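Local coordinates for protein pantothenate synthetase (Francisella tularensis subsp. tularensis, PDB 5HG0) that probably catalyses the ATP-dependent condensation of pantoate with beta-alanine to pantothenate, by way of a pantoyl-adenylate intermediate, at residues D51-S56 with L87-L92. Sequence-based numbering, arbitrary orientation.
Sequences DVVIVS and LDVDVL
Ile54 pairs with Val91, and Val55 with Leu92, where two neighbouring strands meet in the parallel six-stranded sheet of the Rossmann-like, HUP-class nucleotide-binding domain. The chain reaches 87-92 from helix 77-86, which ends in a Schellman motif at Asp88, completing a beta-alpha-beta crossover from strand 52-57. Val55 N donates to Val91 O (3.0 Å) nearly in line with the carbonyl, and the ladder goes on from Val55 to Phe93. At the start of the pairing the grip is looser: Val53 O receives only weak bonds, a long but straight one from Val91 N (3.4 Å) and a bent one from Asp90 N.

One step earlier, a carboxylate stands in for a strand carbonyl. Asp90 OD2 takes the amide hydrogen of Val53 (N to OD2 2.7 Å, 164° at the hydrogen), met on its anti side and 33° out of the carboxylate plane. With CG beside its own backbone N (chi1 -55°), Asp90 turns the carboxylate back toward 51-56, while its CB lies against Val52 CG1 at 3.9 Å. On one face of the sheet, Ile54 and Val91 lie side by side, CG1 of the isoleucine 4.2 Å from CB of the valine. On the other, Val55 crosses Val89 at about a right angle, and its CG2 touches both methyls of Val89, the closer being CG1 at 4.0 Å. Leu84 touches both valines, and Ile43 of helix 37-49 packs on Val89. Leu92 reaches back to set CD1 3.3 Å from Val55 O.

Val55 lies near Leu35, one of the predicted ATP-binding residues, and His39, the predicted proton donor, placing this hydrocarbon layer beside the probable active site. The aspartate thus satisfies a buried strand amide before regular pairing starts, and its charge would probably strengthen that bond.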
# COMPACT_ATOMS: atom_id res chain seq x y z
N ASP B 51 18.24 -8.70 -19.13
CA ASP B 51 18.60 -7.96 -20.34
C ASP B 51 18.70 -6.47 -20.05
O ASP B 51 19.56 -5.78 -20.63
CB ASP B 51 17.57 -8.22 -21.44
CG ASP B 51 17.24 -9.69 -21.59
OD1 ASP B 51 18.17 -10.52 -21.51
OD2 ASP B 51 16.05 -10.02 -21.77
N VAL B 52 17.85 -5.95 -19.17
CA VAL B 52 17.82 -4.54 -18.82
C VAL B 52 17.94 -4.43 -17.30
O VAL B 52 17.20 -5.09 -16.57
CB VAL B 52 16.53 -3.85 -19.30
CG1 VAL B 52 16.52 -2.39 -18.89
CG2 VAL B 52 16.39 -3.98 -20.81
N VAL B 53 18.87 -3.60 -16.84
CA VAL B 53 19.10 -3.37 -15.42
C VAL B 53 18.80 -1.91 -15.12
O VAL B 53 19.46 -1.01 -15.67
CB VAL B 53 20.53 -3.73 -15.00
CG1 VAL B 53 20.80 -3.23 -13.59
CG2 VAL B 53 20.74 -5.23 -15.08
N ILE B 54 17.81 -1.67 -14.26
CA ILE B 54 17.48 -0.33 -13.79
C ILE B 54 18.02 -0.19 -12.37
O ILE B 54 17.83 -1.08 -11.53
CB ILE B 54 15.96 -0.09 -13.82
CG1 ILE B 54 15.39 -0.40 -15.21
CG2 ILE B 54 15.65 1.36 -13.43
CD1 ILE B 54 13.87 -0.48 -15.24
N VAL B 55 18.71 0.92 -12.12
CA VAL B 55 19.16 1.28 -10.78
C VAL B 55 18.53 2.62 -10.43
O VAL B 55 18.59 3.56 -11.22
CB VAL B 55 20.69 1.36 -10.68
CG1 VAL B 55 21.11 1.99 -9.36
CG2 VAL B 55 21.30 -0.03 -10.83
N SER B 56 17.90 2.69 -9.26
CA SER B 56 17.31 3.92 -8.77
C SER B 56 18.17 4.51 -7.67
O SER B 56 18.74 3.78 -6.85
CB SER B 56 15.88 3.69 -8.26
OG SER B 56 15.89 3.07 -6.98
N LEU B 87 29.66 0.00 -14.92
CA LEU B 87 29.02 -1.31 -14.88
C LEU B 87 28.06 -1.53 -16.04
O LEU B 87 27.44 -2.59 -16.11
CB LEU B 87 28.27 -1.48 -13.55
CG LEU B 87 29.11 -1.45 -12.28
CD1 LEU B 87 28.24 -1.23 -11.05
CD2 LEU B 87 29.91 -2.75 -12.15
N ASP B 88 27.94 -0.56 -16.94
CA ASP B 88 27.04 -0.64 -18.09
C ASP B 88 25.59 -0.83 -17.64
O ASP B 88 24.86 -1.69 -18.15
CB ASP B 88 27.47 -1.74 -19.06
CG ASP B 88 28.74 -1.38 -19.82
OD1 ASP B 88 28.92 -0.18 -20.13
OD2 ASP B 88 29.54 -2.29 -20.11
N VAL B 89 25.16 -0.03 -16.68
CA VAL B 89 23.77 -0.02 -16.26
C VAL B 89 22.93 0.67 -17.32
O VAL B 89 23.30 1.74 -17.82
CB VAL B 89 23.62 0.66 -14.89
CG1 VAL B 89 22.16 1.03 -14.64
CG2 VAL B 89 24.12 -0.26 -13.80
N ASP B 90 21.81 0.05 -17.68
CA ASP B 90 21.00 0.56 -18.79
C ASP B 90 20.33 1.88 -18.42
O ASP B 90 20.50 2.89 -19.11
CB ASP B 90 19.96 -0.48 -19.20
CG ASP B 90 20.59 -1.82 -19.55
OD1 ASP B 90 21.00 -2.00 -20.72
OD2 ASP B 90 20.67 -2.68 -18.66
N VAL B 91 19.55 1.90 -17.34
CA VAL B 91 18.79 3.07 -16.94
C VAL B 91 19.13 3.43 -15.50
O VAL B 91 19.14 2.56 -14.62
CB VAL B 91 17.27 2.84 -17.08
CG1 VAL B 91 16.51 4.12 -16.75
CG2 VAL B 91 16.93 2.36 -18.48
N LEU B 92 19.40 4.71 -15.26
CA LEU B 92 19.44 5.27 -13.92
C LEU B 92 18.17 6.06 -13.69
O LEU B 92 17.81 6.91 -14.51
CB LEU B 92 20.67 6.16 -13.72
CG LEU B 92 20.67 7.04 -12.46
CD1 LEU B 92 20.51 6.21 -11.19
CD2 LEU B 92 21.93 7.89 -12.40